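Putative sugar isomerase (Parabacteroides distasonis, PDB 3LMZ) probably acts as a sugar isomerase built on a xylose isomerase-like TIM barrel. Local coordinates at residues 83-86 with 90-93; 210-215 with 248-253; 33-38 with 51-56. All blocks are in the same frame, centred on the assembly; numbering follows the deposited sequence.

Contact 1 (83-86 with 90-93); sequences IYMK and EIDR
Glu90 has CG anti to its carbonyl carbon (chi1 -72°) and stays extended beyond it, which carries the carboxylate from the helix across to Lys86. The Lys86 chain runs out straight and then bends at chi4 (-60°), turning NZ back to the same carboxylate. Glu90 is thus gripped at both oxygens. Lys86 N donates to Glu90 OE1 at 2.9 Å, nearly straight at 162°, from above the carboxylate plane. Lys86 NZ forms a salt bridge with Glu90 OE2 at 2.8 Å, on the syn lone pair of that oxygen. A water accepts from Lys86 NZ at 3.2 Å and donates to Glu90 OE1 at 2.8 Å, adding a water bridge to the two direct bonds. These bonds span the turn of a beta-alpha-beta unit, from the end of strand 76-85 into helix 88-101. Strand 105-110 completes the unit. With an alanine in place of Glu90, Lys86 N would probably lose its acceptor and the lysine amino group would be free to swing away. The rest of the contact is apolar. The selenomethionine Met85 crosses Ile91 at about a right angle, with Met85 CB 3.7 Å from Ile91 CG1. Met85 SE lies 3.8 Å from that same Ile91 CG1. Nearby, Tyr84 OH bonds a citrate, probably from the crystallisation liquor.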
# COMPACT_ATOMS: atom_id res chain seq x y z
N ILE A 83 8.90 16.79 20.60
CA ILE A 83 9.58 18.02 20.98
C ILE A 83 10.68 17.65 21.98
O ILE A 83 10.38 17.12 23.05
CB ILE A 83 8.63 19.06 21.65
CG1 ILE A 83 7.44 19.43 20.72
CG2 ILE A 83 9.45 20.31 22.05
CD1 ILE A 83 6.35 20.25 21.35
N TYR A 84 11.93 17.89 21.62
CA TYR A 84 13.06 17.63 22.49
C TYR A 84 13.09 18.77 23.53
O TYR A 84 12.88 19.96 23.16
CB TYR A 84 14.36 17.61 21.72
CG TYR A 84 14.58 16.32 20.95
CD1 TYR A 84 13.78 15.94 19.88
CD2 TYR A 84 15.56 15.43 21.35
CE1 TYR A 84 14.00 14.71 19.23
CE2 TYR A 84 15.79 14.22 20.68
CZ TYR A 84 15.04 13.89 19.60
OH TYR A 84 15.27 12.68 18.91
N MSE A 85 13.34 18.43 24.78
CA MSE A 85 13.31 19.38 25.89
C MSE A 85 14.52 19.20 26.78
O MSE A 85 14.63 18.18 27.44
CB MSE A 85 12.02 19.24 26.70
CG MSE A 85 10.81 19.34 25.83
SE MSE A 85 9.10 19.05 26.77
CE MSE A 85 8.13 18.46 25.23
N LYS A 86 15.41 20.18 26.84
CA LYS A 86 16.65 20.07 27.63
C LYS A 86 16.73 21.09 28.78
O LYS A 86 17.76 21.19 29.44
CB LYS A 86 17.87 20.19 26.74
CG LYS A 86 18.04 21.58 26.11
CD LYS A 86 19.35 21.62 25.23
CE LYS A 86 19.44 22.85 24.33
NZ LYS A 86 18.31 22.98 23.36
N GLU A 90 12.27 25.18 28.09
CA GLU A 90 11.75 24.49 26.91
C GLU A 90 10.47 23.74 27.24
O GLU A 90 9.58 23.63 26.41
CB GLU A 90 12.83 23.56 26.31
CG GLU A 90 13.94 24.36 25.62
CD GLU A 90 15.03 23.49 24.98
OE1 GLU A 90 14.89 22.25 24.93
OE2 GLU A 90 16.03 24.08 24.46
N ILE A 91 10.44 23.14 28.43
CA ILE A 91 9.26 22.41 28.87
C ILE A 91 8.10 23.41 29.00
O ILE A 91 6.96 23.17 28.59
CB ILE A 91 9.50 21.61 30.11
CG1 ILE A 91 10.61 20.59 29.86
CG2 ILE A 91 8.16 20.92 30.57
CD1 ILE A 91 11.09 19.89 31.11
N ASP A 92 8.37 24.53 29.68
CA ASP A 92 7.35 25.59 29.83
C ASP A 92 6.79 26.00 28.48
O ASP A 92 5.55 26.18 28.31
CB ASP A 92 7.93 26.86 30.49
CG ASP A 92 8.27 26.71 31.97
OD1 ASP A 92 7.81 25.76 32.61
OD2 ASP A 92 9.02 27.57 32.48
N ARG A 93 7.68 26.25 27.53
CA ARG A 93 7.26 26.67 26.20
C ARG A 93 6.45 25.59 25.47
O ARG A 93 5.44 25.90 24.78
CB ARG A 93 8.44 27.13 25.36
CG ARG A 93 8.93 28.46 25.86
CD ARG A 93 10.11 28.95 25.14
NE ARG A 93 10.49 30.26 25.66
CZ ARG A 93 11.53 30.95 25.22
NH1 ARG A 93 12.30 30.47 24.25
NH2 ARG A 93 11.80 32.14 25.77
O HOH W 1 16.20 20.65 23.03

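Contact 2 (210-215 with 248-253); sequences IDFPAL and GYFKAV
Val253 pushes one methyl against the first turn of helix 212-221, and this is the tight part of the contact. With CG1 anti to the backbone N (chi1 179°), the methyl reaches backbone as well as side chain. Val253 CG1 is 3.6 Å from Pro213 N and 3.7 Å from Phe212 C. The proline ring lies across it, with Pro213 CD 3.9 Å from Val253 CG1. Beside this, Phe212 meets Phe250. Their planes stand at 88° and the centroids are 5.9 Å apart. Phe212 CD1 sits at the edge of the Phe250 ring, 3.9 Å from Phe250 CD1. Ile210 CG2 lies over the centre of one Phe212 face and probably helps fix that ring. The looser side is partly exposed. There Asp211 and Ala214 do not touch 248-253. Asp211 packs on Lys10 of the second subunit and caps its own helix: its OD1 accepts from Ala214 N at 3.1 Å. No hydrogen bond crosses between the segments, so apolar packing alone joins them. The two helices lie on the outside of the TIM barrel. Phe250 also rests on Ile190 of strand 185-193, and Val253 on Ile216 of helix 212-221 and on Leu256 of the second subunit.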
# COMPACT_ATOMS: atom_id res chain seq x y z
N ILE A 210 8.66 -6.66 11.57
CA ILE A 210 7.67 -6.36 12.61
C ILE A 210 6.41 -7.21 12.40
O ILE A 210 6.00 -7.42 11.25
CB ILE A 210 7.29 -4.87 12.61
CG1 ILE A 210 8.46 -4.00 13.04
CG2 ILE A 210 6.02 -4.66 13.48
CD1 ILE A 210 8.74 -3.95 14.56
N ASP A 211 5.89 -7.81 13.48
CA ASP A 211 4.71 -8.65 13.37
C ASP A 211 3.46 -7.78 13.54
O ASP A 211 2.94 -7.57 14.63
CB ASP A 211 4.76 -9.71 14.45
CG ASP A 211 3.71 -10.81 14.30
OD1 ASP A 211 2.71 -10.61 13.59
OD2 ASP A 211 3.95 -11.88 14.93
N PHE A 212 2.98 -7.26 12.42
CA PHE A 212 1.83 -6.41 12.46
C PHE A 212 0.53 -7.10 12.89
O PHE A 212 -0.25 -6.52 13.67
CB PHE A 212 1.69 -5.59 11.14
CG PHE A 212 2.67 -4.45 11.05
CD1 PHE A 212 2.49 -3.32 11.84
CD2 PHE A 212 3.86 -4.58 10.34
CE1 PHE A 212 3.47 -2.29 11.82
CE2 PHE A 212 4.79 -3.56 10.31
CZ PHE A 212 4.63 -2.46 11.06
N PRO A 213 0.24 -8.33 12.37
CA PRO A 213 -0.91 -9.00 12.87
C PRO A 213 -0.92 -9.13 14.40
O PRO A 213 -1.93 -8.91 15.05
CB PRO A 213 -0.86 -10.33 12.13
CG PRO A 213 -0.25 -10.03 10.87
CD PRO A 213 0.82 -9.00 11.20
N ALA A 214 0.22 -9.51 14.98
CA ALA A 214 0.32 -9.64 16.41
C ALA A 214 0.08 -8.31 17.14
O ALA A 214 -0.56 -8.28 18.21
CB ALA A 214 1.66 -10.30 16.81
N LEU A 215 0.62 -7.26 16.56
CA LEU A 215 0.48 -5.92 17.09
C LEU A 215 -1.02 -5.53 17.09
O LEU A 215 -1.56 -5.06 18.10
CB LEU A 215 1.37 -4.95 16.30
CG LEU A 215 1.44 -3.53 16.80
CD1 LEU A 215 2.20 -3.46 18.18
CD2 LEU A 215 2.03 -2.51 15.77
N GLY A 248 -1.12 0.95 2.68
CA GLY A 248 -1.93 -0.13 2.15
C GLY A 248 -1.77 -1.44 2.87
O GLY A 248 -2.72 -2.10 3.17
N TYR A 249 -0.52 -1.82 3.13
CA TYR A 249 -0.24 -3.05 3.82
C TYR A 249 -0.89 -2.98 5.22
O TYR A 249 -1.58 -3.88 5.70
CB TYR A 249 1.23 -3.35 3.90
CG TYR A 249 1.58 -4.80 4.19
CD1 TYR A 249 1.49 -5.30 5.46
CD2 TYR A 249 1.99 -5.66 3.16
CE1 TYR A 249 1.75 -6.68 5.71
CE2 TYR A 249 2.26 -6.98 3.40
CZ TYR A 249 2.13 -7.49 4.66
OH TYR A 249 2.39 -8.82 4.88
N PHE A 250 -0.69 -1.89 5.95
CA PHE A 250 -1.19 -1.75 7.31
C PHE A 250 -2.72 -1.72 7.32
O PHE A 250 -3.37 -2.26 8.25
CB PHE A 250 -0.65 -0.47 7.95
CG PHE A 250 -0.97 -0.33 9.42
CD1 PHE A 250 -0.22 -0.98 10.36
CD2 PHE A 250 -2.07 0.40 9.82
CE1 PHE A 250 -0.53 -0.88 11.73
CE2 PHE A 250 -2.39 0.48 11.18
CZ PHE A 250 -1.63 -0.17 12.10
N LYS A 251 -3.35 -1.06 6.34
CA LYS A 251 -4.82 -1.07 6.28
C LYS A 251 -5.34 -2.52 6.16
O LYS A 251 -6.29 -2.93 6.82
CB LYS A 251 -5.35 -0.24 5.11
CG LYS A 251 -5.30 1.27 5.31
CD LYS A 251 -5.79 1.98 4.04
CE LYS A 251 -5.85 3.48 4.18
NZ LYS A 251 -6.40 4.14 2.92
N ALA A 252 -4.70 -3.29 5.28
CA ALA A 252 -5.09 -4.67 5.11
C ALA A 252 -4.93 -5.48 6.37
O ALA A 252 -5.83 -6.22 6.72
CB ALA A 252 -4.35 -5.34 3.95
N VAL A 253 -3.78 -5.37 7.03
CA VAL A 253 -3.60 -6.07 8.31
C VAL A 253 -4.70 -5.68 9.31
O VAL A 253 -5.28 -6.53 9.98
CB VAL A 253 -2.21 -5.89 8.92
CG1 VAL A 253 -2.11 -6.65 10.28
CG2 VAL A 253 -1.16 -6.37 7.98

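Contact 3 (33-38 with 51-56); sequences DTTLKT and DFHLPL
Thr35 and His53 make the whole of this small contact, which buries 72 Å² in all. Their side chains come from opposite directions. Thr35 OG1 comes within 3.2 Å of His53 CE1, oblique to the imidazole ring. Thr35 CB lies 4.0 Å from His53 CE1. His53 has CG anti to its carbonyl carbon (chi1 -68°), which sends the ring toward the helix, with CE1 and NE2 leading at chi2 152°.

The clear polar bonds of both groups go to the turn just before helix 32-41. Thr35 OG1 bonds Asp31 O. His53 NE2 bonds Phe30 O, so this nitrogen very likely carries a proton. Two adjacent carbonyls therefore hold the hydroxyl and the imidazole next to each other. The bond at NE2 should also limit rotation of the histidine ring.

Ring packing comes next. Phe52 CD1 lies over the centre of one His53 face, 3.7 Å above its plane. In turn, His53 CD2 sits in plane at the edge of the Phe52 ring. Phe52 thus backs the histidine from within its own loop.

Inside the helix, Thr34 O accepts twice. Thr38 N reaches it at 3.0 Å in the regular helical bond. Thr38 OG1 donates to Thr34 O at 2.7 Å, from the opposite face of the carbonyl plane. This bond satisfies a buried hydroxyl.

The arrangement joins the start of one barrel helix to the loop that follows the next strand, 46-49. In a TIM barrel both lie at the C-terminal end of the strands. That is the end where enzymes of this fold carry their active site.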
# COMPACT_ATOMS: atom_id res chain seq x y z
N ASP A 33 1.25 21.97 3.09
CA ASP A 33 0.33 21.74 1.96
C ASP A 33 0.51 20.33 1.39
O ASP A 33 -0.44 19.54 1.28
CB ASP A 33 0.56 22.72 0.81
CG ASP A 33 0.35 24.17 1.20
OD1 ASP A 33 -0.57 24.46 1.98
OD2 ASP A 33 1.12 25.03 0.71
N THR A 34 1.74 20.01 1.04
CA THR A 34 2.07 18.70 0.46
C THR A 34 1.69 17.58 1.44
O THR A 34 1.13 16.56 1.05
CB THR A 34 3.58 18.61 0.14
OG1 THR A 34 3.88 19.63 -0.82
CG2 THR A 34 4.00 17.22 -0.39
N THR A 35 2.02 17.77 2.73
CA THR A 35 1.68 16.77 3.77
C THR A 35 0.18 16.53 3.83
O THR A 35 -0.25 15.41 3.77
CB THR A 35 2.21 17.32 5.13
OG1 THR A 35 3.63 17.46 5.07
CG2 THR A 35 1.76 16.32 6.28
N LEU A 36 -0.62 17.59 3.93
CA LEU A 36 -2.07 17.43 4.07
C LEU A 36 -2.68 16.82 2.79
O LEU A 36 -3.57 16.00 2.88
CB LEU A 36 -2.73 18.77 4.42
CG LEU A 36 -2.38 19.33 5.79
CD1 LEU A 36 -2.98 20.75 5.92
CD2 LEU A 36 -2.83 18.41 6.90
N LYS A 37 -2.23 17.22 1.63
CA LYS A 37 -2.73 16.66 0.40
C LYS A 37 -2.45 15.14 0.32
O LYS A 37 -3.29 14.34 -0.12
CB LYS A 37 -2.13 17.43 -0.79
CG LYS A 37 -2.88 18.76 -0.97
CD LYS A 37 -2.23 19.72 -2.00
CE LYS A 37 -2.99 21.08 -2.06
NZ LYS A 37 -2.17 22.12 -2.80
N THR A 38 -1.25 14.74 0.78
CA THR A 38 -0.91 13.36 0.78
C THR A 38 -1.79 12.61 1.75
O THR A 38 -2.31 11.53 1.40
CB THR A 38 0.59 13.16 1.07
OG1 THR A 38 1.37 13.97 0.19
CG2 THR A 38 1.00 11.71 1.01
N ASP A 51 7.23 21.11 14.54
CA ASP A 51 7.61 22.51 14.50
C ASP A 51 7.91 23.04 13.10
O ASP A 51 7.68 24.22 12.81
CB ASP A 51 8.77 22.80 15.46
CG ASP A 51 10.07 21.98 15.18
OD1 ASP A 51 10.08 21.11 14.30
OD2 ASP A 51 11.06 22.23 15.92
N PHE A 52 8.39 22.17 12.19
CA PHE A 52 8.63 22.60 10.79
C PHE A 52 7.37 22.84 9.96
O PHE A 52 7.41 23.42 8.85
CB PHE A 52 9.63 21.64 10.10
CG PHE A 52 9.32 20.18 10.25
CD1 PHE A 52 8.30 19.61 9.51
CD2 PHE A 52 10.15 19.34 11.01
CE1 PHE A 52 8.04 18.27 9.62
CE2 PHE A 52 9.85 18.03 11.09
CZ PHE A 52 8.84 17.49 10.39
N HIS A 53 6.23 22.41 10.49
CA HIS A 53 4.92 22.76 9.97
C HIS A 53 4.18 23.86 10.77
O HIS A 53 3.49 24.72 10.18
CB HIS A 53 4.05 21.51 9.84
CG HIS A 53 4.51 20.57 8.81
ND1 HIS A 53 4.28 19.21 8.90
CD2 HIS A 53 5.23 20.76 7.68
CE1 HIS A 53 4.80 18.62 7.83
NE2 HIS A 53 5.39 19.53 7.08
N LEU A 54 4.33 23.84 12.10
CA LEU A 54 3.69 24.85 12.94
C LEU A 54 4.70 25.25 14.03
O LEU A 54 4.74 24.62 15.12
CB LEU A 54 2.41 24.33 13.56
CG LEU A 54 1.57 25.35 14.35
CD1 LEU A 54 1.06 26.46 13.43
CD2 LEU A 54 0.40 24.66 15.08
N PRO A 55 5.50 26.26 13.75
CA PRO A 55 6.50 26.68 14.74
C PRO A 55 5.91 27.07 16.08
O PRO A 55 4.78 27.59 16.13
CB PRO A 55 7.19 27.85 14.07
CG PRO A 55 6.99 27.58 12.60
CD PRO A 55 5.63 27.01 12.50
N LEU A 56 6.71 26.87 17.13
CA LEU A 56 6.25 27.09 18.49
C LEU A 56 5.84 28.56 18.75
O LEU A 56 4.99 28.80 19.59
CB LEU A 56 7.25 26.59 19.51
CG LEU A 56 7.11 25.12 19.88
CD1 LEU A 56 7.41 24.20 18.68
CD2 LEU A 56 7.97 24.82 21.15

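From the N terminus, contact 3 comes first. It brings the loop at 51-56 back to helix 32-41, with 12 residues including strand 46-49 in between. Contact 1 follows and closes a very short loop, with three residues between its segments, two of them already in helix 88-101. Contact 2 closes last, over 32 residues that include strand 227-230, and pairs two outer helices near the C terminus. The three are in series; none nests or crosses. Contacts 1 and 3 are neighbours, with nearest atoms about 5 Å apart, and Leu54 O bonds Tyr97 OH of helix 88-101. Contact 2 lies on the opposite side of the chain's centre from contact 1.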